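Local coordinates for bilirubin-inducible fluorescent protein UnaG (Anguilla japonica, PDB 4I3C), which binds unconjugated bilirubin with high affinity inside a beta-barrel and, when excited in this bound state, emits green fluorescence, at residues G7-A12 and L41-K46; D116-V121 and V131-R136. The protein carries 1 engineered substitution. All blocks are in the same frame, centred on the assembly; numbering follows the deposited sequence.

Interaction 1 of 2, residues G7-A12 and L41-K46; sequences GTWKIA and LYISQK
Gly7 and Ile43 form an antiparallel hydrogen-bonded pair, Gly7 N giving a nearly straight bond to Ile43 O (2.6 Å) and Ile43 N returning one to Gly7 O (2.8 Å), and the next residues, Thr8 and Tyr42, make the non-hydrogen-bonded pair. Beyond it the ladder thins: Trp9 N reaches Leu41 O only by a weak bond of 3.4 Å. On the face of Leu41 and Ile43, Trp9 makes the largest single contribution to the buried surface. Trp9 CB rests against Leu41 CD1 at 3.5 Å; with CG anti to the carbonyl carbon (chi1 -65°) the indole swings towards Ile43, though the modelled approach there is too tight for its exact fit to be trusted. The ring meets both aliphatic chains obliquely, while NE1 is hydrogen-bonded to the backbone O of Phe5. An alanine here would keep CB against Leu41, but Ile43 would probably lose its indole cover and the Phe5 carbonyl this donor. On the other face of the sheet, Thr8 CG2 touches Tyr42 CD1 at 4.0 Å; Thr8 OG1 turns to Glu139, and the Tyr42 ring has a cation-pi partner in Lys54. Since Leu41 and Ile43 also touch bilirubin, the apolar packing of Trp9 backs two residues of the pigment pocket, and the polar bonds between the segments are confined to the backbone.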
loop_
_atom_site.group_PDB
_atom_site.type_symbol
_atom_site.label_atom_id
_atom_site.label_comp_id
_atom_site.label_asym_id
_atom_site.label_seq_id
_atom_site.Cartn_x
_atom_site.Cartn_y
_atom_site.Cartn_z
ATOM N N GLY A 7 -10.405 -5.314 -7.888
ATOM C CA GLY A 7 -11.643 -4.567 -7.800
ATOM C C GLY A 7 -11.495 -3.087 -7.517
ATOM O O GLY A 7 -10.439 -2.493 -7.718
ATOM N N THR A 8 -12.589 -2.494 -7.054
ATOM C CA THR A 8 -12.606 -1.098 -6.637
ATOM C C THR A 8 -12.577 -1.044 -5.121
ATOM O O THR A 8 -13.098 -1.933 -4.451
ATOM C CB THR A 8 -13.863 -0.372 -7.119
ATOM O OG1 THR A 8 -14.940 -1.310 -7.235
ATOM C CG2 THR A 8 -13.611 0.302 -8.466
ATOM N N TRP A 9 -11.981 0.009 -4.579
ATOM C CA TRP A 9 -11.816 0.107 -3.141
ATOM C C TRP A 9 -11.814 1.545 -2.671
ATOM O O TRP A 9 -11.753 2.478 -3.468
ATOM C CB TRP A 9 -10.523 -0.583 -2.732
ATOM C CG TRP A 9 -10.557 -2.058 -2.988
ATOM C CD1 TRP A 9 -10.163 -2.700 -4.119
ATOM C CD2 TRP A 9 -11.032 -3.069 -2.096
ATOM N NE1 TRP A 9 -10.349 -4.055 -3.985
ATOM C CE2 TRP A 9 -10.881 -4.306 -2.750
ATOM C CE3 TRP A 9 -11.563 -3.050 -0.808
ATOM C CZ2 TRP A 9 -11.243 -5.511 -2.156
ATOM C CZ3 TRP A 9 -11.921 -4.243 -0.224
ATOM C CH2 TRP A 9 -11.759 -5.457 -0.895
ATOM N N LYS A 10 -11.871 1.706 -1.358
ATOM C CA LYS A 10 -12.070 3.005 -0.749
ATOM C C LYS A 10 -11.690 2.936 0.715
ATOM O O LYS A 10 -12.032 1.981 1.403
ATOM C CB LYS A 10 -13.539 3.407 -0.864
ATOM C CG LYS A 10 -13.982 3.796 -2.262
ATOM C CD LYS A 10 -15.446 4.164 -2.277
ATOM C CE LYS A 10 -15.722 5.426 -1.472
ATOM N NZ LYS A 10 -15.094 6.648 -2.050
ATOM N N ILE A 11 -10.987 3.954 1.193
ATOM C CA ILE A 11 -10.589 3.990 2.589
ATOM C C ILE A 11 -11.812 3.842 3.478
ATOM O O ILE A 11 -12.926 4.191 3.086
ATOM C CB ILE A 11 -9.896 5.306 2.949
ATOM C CG1 ILE A 11 -9.048 5.137 4.211
ATOM C CG2 ILE A 11 -10.923 6.401 3.156
ATOM C CD1 ILE A 11 -7.922 4.128 4.068
ATOM N N ALA A 12 -11.592 3.332 4.683
ATOM C CA ALA A 12 -12.659 3.187 5.661
ATOM C C ALA A 12 -12.142 3.539 7.046
ATOM O O ALA A 12 -12.771 4.316 7.764
ATOM C CB ALA A 12 -13.220 1.769 5.634
ATOM N N LEU A 41 -8.522 2.973 -4.464
ATOM C CA LEU A 41 -7.721 2.047 -5.248
ATOM C C LEU A 41 -8.511 1.550 -6.451
ATOM O O LEU A 41 -9.733 1.655 -6.499
ATOM C CB LEU A 41 -7.317 0.833 -4.408
ATOM C CG LEU A 41 -7.006 1.015 -2.922
ATOM C CD1 LEU A 41 -7.058 -0.342 -2.242
ATOM C CD2 LEU A 41 -5.652 1.668 -2.724
ATOM N N TYR A 42 -7.791 0.992 -7.412
ATOM C CA TYR A 42 -8.392 0.320 -8.550
ATOM C C TYR A 42 -7.459 -0.824 -8.863
ATOM O O TYR A 42 -6.458 -0.646 -9.560
ATOM C CB TYR A 42 -8.505 1.250 -9.755
ATOM C CG TYR A 42 -9.266 2.529 -9.492
ATOM C CD1 TYR A 42 -10.617 2.626 -9.783
ATOM C CD2 TYR A 42 -8.632 3.637 -8.959
ATOM C CE1 TYR A 42 -11.314 3.793 -9.552
ATOM C CE2 TYR A 42 -9.321 4.808 -8.725
ATOM C CZ TYR A 42 -10.661 4.882 -9.022
ATOM O OH TYR A 42 -11.355 6.047 -8.787
ATOM N N ILE A 43 -7.778 -1.995 -8.329
ATOM C CA ILE A 43 -6.875 -3.130 -8.415
ATOM C C ILE A 43 -7.381 -4.178 -9.404
ATOM O O ILE A 43 -8.578 -4.439 -9.500
ATOM C CB ILE A 43 -6.604 -3.775 -7.027
ATOM C CG1 ILE A 43 -7.830 -3.729 -6.118
ATOM C CG2 ILE A 43 -5.516 -3.033 -6.296
ATOM C CD1 ILE A 43 -7.450 -3.904 -4.643
ATOM N N SER A 44 -6.443 -4.747 -10.157
ATOM C CA SER A 44 -6.722 -5.807 -11.114
ATOM C C SER A 44 -5.398 -6.504 -11.438
ATOM O O SER A 44 -4.347 -6.112 -10.931
ATOM C CB SER A 44 -7.383 -5.254 -12.382
ATOM O OG SER A 44 -6.795 -4.036 -12.807
ATOM N N GLN A 45 -5.439 -7.533 -12.275
ATOM C CA GLN A 45 -4.244 -8.325 -12.532
ATOM C C GLN A 45 -4.375 -9.171 -13.788
ATOM O O GLN A 45 -5.449 -9.250 -14.384
ATOM C CB GLN A 45 -3.966 -9.227 -11.334
ATOM C CG GLN A 45 -4.959 -10.375 -11.175
ATOM C CD GLN A 45 -4.542 -11.626 -11.930
ATOM O OE1 GLN A 45 -3.549 -11.626 -12.655
ATOM N NE2 GLN A 45 -5.297 -12.703 -11.753
ATOM N N LYS A 46 -3.276 -9.808 -14.186
ATOM C CA LYS A 46 -3.282 -10.666 -15.366
ATOM C C LYS A 46 -2.438 -11.926 -15.186
ATOM O O LYS A 46 -1.225 -11.848 -15.014
ATOM C CB LYS A 46 -2.785 -9.893 -16.589
ATOM C CG LYS A 46 -3.547 -10.232 -17.849
ATOM C CD LYS A 46 -2.909 -9.621 -19.072
ATOM C CE LYS A 46 -3.810 -9.775 -20.279
ATOM N NZ LYS A 46 -3.238 -10.735 -21.261
#

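Interaction 2 of 2, residues D116-V121 and V131-R136; sequences DGKLVV and VRSYRR. With BLR (3-[5-[(Z)-(4-ethenyl-3-methyl-5-oxidanylidene-pyrrol-2-ylidene)methyl]-2-[[5-[(Z)-(3-ethenyl-4-methyl-5-oxidanylidene-pyrrol-2-ylidene)methyl]-3-(3-hydroxy-3-oxopropyl)-4-methyl-1H-pyrrol-2-yl]methyl]-4-methyl-1H-pyrrol-3-yl]propanoic acid), chain C.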
loop_
_atom_site.group_PDB
_atom_site.type_symbol
_atom_site.label_atom_id
_atom_site.label_comp_id
_atom_site.label_asym_id
_atom_site.label_seq_id
_atom_site.Cartn_x
_atom_site.Cartn_y
_atom_site.Cartn_z
ATOM N N ASP A 116 -13.896 -10.024 6.162
ATOM C CA ASP A 116 -15.241 -9.478 6.294
ATOM C C ASP A 116 -15.550 -8.490 5.175
ATOM O O ASP A 116 -16.272 -7.511 5.378
ATOM C CB ASP A 116 -15.433 -8.815 7.657
ATOM C CG ASP A 116 -16.790 -9.115 8.257
ATOM O OD1 ASP A 116 -17.726 -9.432 7.495
ATOM O OD2 ASP A 116 -16.915 -9.034 9.492
ATOM N N GLY A 117 -15.003 -8.753 3.992
ATOM C CA GLY A 117 -15.318 -7.965 2.815
ATOM C C GLY A 117 -14.391 -6.787 2.607
ATOM O O GLY A 117 -14.469 -6.104 1.587
ATOM N N LYS A 118 -13.506 -6.552 3.570
ATOM C CA LYS A 118 -12.657 -5.370 3.555
ATOM C C LYS A 118 -11.216 -5.699 3.204
ATOM O O LYS A 118 -10.702 -6.746 3.582
ATOM C CB LYS A 118 -12.692 -4.698 4.924
ATOM C CG LYS A 118 -14.084 -4.560 5.501
ATOM C CD LYS A 118 -14.052 -3.878 6.850
ATOM C CE LYS A 118 -13.358 -2.531 6.759
ATOM N NZ LYS A 118 -13.504 -1.716 7.991
ATOM N N LEU A 119 -10.566 -4.787 2.490
ATOM C CA LEU A 119 -9.157 -4.937 2.159
ATOM C C LEU A 119 -8.321 -4.308 3.263
ATOM O O LEU A 119 -8.141 -3.090 3.314
ATOM C CB LEU A 119 -8.832 -4.281 0.822
ATOM C CG LEU A 119 -7.448 -4.628 0.272
ATOM C CD1 LEU A 119 -7.569 -4.895 -1.210
ATOM C CD2 LEU A 119 -6.444 -3.512 0.545
ATOM N N VAL A 120 -7.797 -5.169 4.131
ATOM C CA VAL A 120 -7.157 -4.754 5.368
ATOM C C VAL A 120 -5.655 -4.908 5.262
ATOM O O VAL A 120 -5.130 -6.028 5.219
ATOM C CB VAL A 120 -7.643 -5.612 6.543
ATOM C CG1 VAL A 120 -6.918 -5.220 7.820
ATOM C CG2 VAL A 120 -9.149 -5.469 6.697
ATOM N N VAL A 121 -4.969 -3.772 5.237
ATOM C CA VAL A 121 -3.526 -3.764 5.062
ATOM C C VAL A 121 -2.837 -3.364 6.366
ATOM O O VAL A 121 -3.092 -2.285 6.910
ATOM C CB VAL A 121 -3.111 -2.810 3.919
ATOM C CG1 VAL A 121 -3.577 -1.379 4.206
ATOM C CG2 VAL A 121 -1.614 -2.868 3.695
ATOM N N VAL A 131 -2.200 0.468 10.612
ATOM C CA VAL A 131 -3.262 -0.334 10.014
ATOM C C VAL A 131 -4.253 0.538 9.257
ATOM O O VAL A 131 -4.651 1.602 9.740
ATOM C CB VAL A 131 -4.021 -1.148 11.083
ATOM C CG1 VAL A 131 -5.412 -0.562 11.327
ATOM C CG2 VAL A 131 -4.119 -2.602 10.663
ATOM N N ARG A 132 -4.638 0.094 8.064
ATOM C CA ARG A 132 -5.760 0.705 7.375
ATOM C C ARG A 132 -6.710 -0.350 6.820
ATOM O O ARG A 132 -6.340 -1.512 6.631
ATOM C CB ARG A 132 -5.297 1.633 6.255
ATOM C CG ARG A 132 -3.799 1.652 6.007
ATOM C CD ARG A 132 -3.494 2.544 4.821
ATOM N NE ARG A 132 -4.041 3.888 5.005
ATOM C CZ ARG A 132 -3.849 4.895 4.160
ATOM N NH1 ARG A 132 -3.119 4.722 3.074
ATOM N NH2 ARG A 132 -4.382 6.082 4.404
ATOM N N SER A 133 -7.924 0.094 6.527
ATOM C CA SER A 133 -9.023 -0.790 6.195
ATOM C C SER A 133 -9.825 -0.142 5.084
ATOM O O SER A 133 -10.269 1.000 5.226
ATOM C CB SER A 133 -9.911 -0.982 7.422
ATOM O OG SER A 133 -10.527 0.240 7.797
ATOM N N TYR A 134 -10.004 -0.867 3.982
ATOM C CA TYR A 134 -10.741 -0.339 2.840
ATOM C C TYR A 134 -11.982 -1.168 2.593
ATOM O O TYR A 134 -12.024 -2.357 2.899
ATOM C CB TYR A 134 -9.893 -0.380 1.569
ATOM C CG TYR A 134 -8.678 0.518 1.567
ATOM C CD1 TYR A 134 -8.525 1.503 0.604
ATOM C CD2 TYR A 134 -7.682 0.374 2.518
ATOM C CE1 TYR A 134 -7.412 2.317 0.592
ATOM C CE2 TYR A 134 -6.570 1.186 2.513
ATOM C CZ TYR A 134 -6.437 2.155 1.548
ATOM O OH TYR A 134 -5.326 2.971 1.539
ATOM N N ARG A 135 -12.997 -0.530 2.029
ATOM C CA ARG A 135 -14.173 -1.238 1.578
ATOM C C ARG A 135 -14.327 -0.969 0.088
ATOM O O ARG A 135 -13.909 0.081 -0.404
ATOM C CB ARG A 135 -15.407 -0.742 2.329
ATOM C CG ARG A 135 -16.273 0.193 1.511
ATOM C CD ARG A 135 -17.694 0.236 2.022
ATOM N NE ARG A 135 -17.900 1.321 2.976
ATOM C CZ ARG A 135 -18.578 2.439 2.723
ATOM N NH1 ARG A 135 -19.143 2.644 1.540
ATOM N NH2 ARG A 135 -18.699 3.358 3.668
ATOM N N ARG A 136 -14.922 -1.914 -0.630
ATOM C CA ARG A 136 -15.251 -1.705 -2.032
ATOM C C ARG A 136 -16.224 -0.556 -2.182
ATOM O O ARG A 136 -17.053 -0.332 -1.311
ATOM C CB ARG A 136 -15.888 -2.958 -2.615
ATOM C CG ARG A 136 -14.895 -3.989 -3.069
ATOM C CD ARG A 136 -15.585 -5.274 -3.454
ATOM N NE ARG A 136 -14.644 -6.387 -3.476
ATOM C CZ ARG A 136 -13.848 -6.679 -4.497
ATOM N NH1 ARG A 136 -13.867 -5.948 -5.597
ATOM N NH2 ARG A 136 -13.024 -7.710 -4.421
HETATM C CHA BLR C . -1.278 4.393 -1.226
HETATM N NA BLR C . -0.918 2.066 -2.113
HETATM C C1A BLR C . -0.641 3.392 -2.124
HETATM C C2A BLR C . 0.335 3.629 -3.078
HETATM C C3A BLR C . 0.633 2.412 -3.653
HETATM C C4A BLR C . -0.155 1.451 -3.049
HETATM C CMA BLR C . 1.615 2.145 -4.745
HETATM C CAA BLR C . 0.928 4.963 -3.416
HETATM C CBA BLR C . 1.501 5.578 -2.182
HETATM C CGA BLR C . 2.567 6.580 -2.460
HETATM O O1A BLR C . 2.291 7.672 -3.030
HETATM O O2A BLR C . 3.749 6.339 -2.103
HETATM C CHB BLR C . -0.145 -0.009 -3.375
HETATM N NB BLR C . -2.351 -0.544 -2.255
HETATM C C1B BLR C . -1.214 -0.829 -3.122
HETATM C C2B BLR C . -1.391 -2.075 -3.631
HETATM C C3B BLR C . -2.425 -2.634 -3.266
HETATM C C4B BLR C . -3.287 -1.826 -2.312
HETATM C CMB BLR C . -0.428 -2.712 -4.569
HETATM O OB BLR C . -4.351 -2.075 -1.763
HETATM C CAB BLR C . -2.815 -3.996 -3.716
HETATM C CBB BLR C . -2.336 -5.086 -3.058
HETATM N NC BLR C . -0.460 9.055 0.497
HETATM C C1C BLR C . -0.366 10.595 0.096
HETATM C C2C BLR C . 1.000 10.860 0.703
HETATM C C3C BLR C . 1.520 9.888 1.244
HETATM C C4C BLR C . 0.775 8.759 1.207
HETATM C CMC BLR C . 1.653 12.183 0.635
HETATM O OC BLR C . -1.134 11.319 -0.514
HETATM C CAC BLR C . 2.854 9.946 1.896
HETATM C CBC BLR C . 2.995 10.673 3.033
HETATM C CHD BLR C . 1.121 7.553 1.740
HETATM N ND BLR C . -0.244 6.259 0.073
HETATM C C1D BLR C . 0.605 6.308 1.113
HETATM C C2D BLR C . 0.934 4.902 1.534
HETATM C C3D BLR C . 0.273 4.072 0.729
HETATM C C4D BLR C . -0.494 4.868 -0.219
HETATM C CMD BLR C . 1.826 4.509 2.652
HETATM C CAD BLR C . 0.302 2.580 0.791
HETATM C CBD BLR C . -0.411 2.092 2.006
HETATM C CGD BLR C . -1.837 1.798 1.674
HETATM O O1D BLR C . -2.677 2.737 1.621
HETATM O O2D BLR C . -2.210 0.619 1.441
HETATM O O HOH W 1 -15.389 -4.638 -0.176
HETATM O O HOH W 2 -12.238 -0.622 9.851
#
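The last beta hairpin of the barrel, strands 118-125 and 128-135, supplies part of the bilirubin site. The pieces 118-121 and 131-135 run antiparallel, their axes at 162°. Leu119 and Tyr134 are a hydrogen-bonded pair, with Leu119 N bonded to Tyr134 O at 2.9 Å and Tyr134 N to Leu119 O; Val120 and Ser133 form the non-hydrogen-bonded pair, and Val121 N bonds to Arg132 O in the next one. On the face of Leu119, Val121, Arg132 and Tyr134, the side chains meet the ligand. Val121 and Arg132 lie side by side, Val121 CG1 against Arg132 CG at 3.5 Å, which packs the aliphatic base of the arginine; the bend at chi3 (55°) then turns the guanidinium towards a bilirubin propionate. There NH1 donates a very short bond of 2.5 Å to O1D, which sits at the guanidinium edge. The same oxygen accepts from Tyr134 OH at 2.7 Å, near the plane of the phenol ring; two donors thus grip one carboxylate oxygen, and the arginine's charge would favour the ionised acid. Leu119 CD2 approaches the lactam oxygen OB at 3.4 Å. On the opposite face a water bridges Lys118 NZ and Ser133 OG, the latter also bonded to Asp13 O. A paired arginine and tyrosine holding a ligand carboxylate inside the barrel is characteristic of many fatty-acid binding proteins, the family to which UnaG belongs.

Strands 7-15 and 128-135 are neighbours in the sheet, and the two contacts meet there: Lys10 O and Arg135 N, 2.8 Å apart, probably form a hydrogen bond. Inside the barrel, Trp9 and Ile43 touch Leu119, and Leu41 touches Tyr134, so the two contacts share a side-chain interface. Interaction 1 is only partly buried and joins strands distant in sequence, with helices 17-23 and 28-35 between them; interaction 2 is more buried and lies within a single hairpin. Their pocket chemistry differs too: 7-12 with 41-46 offers the pigment Leu41 and Ile43, whereas 116-121 with 131-136 offers Leu119 and Val121 and adds the donors Arg132 and Tyr134 for its carboxylate.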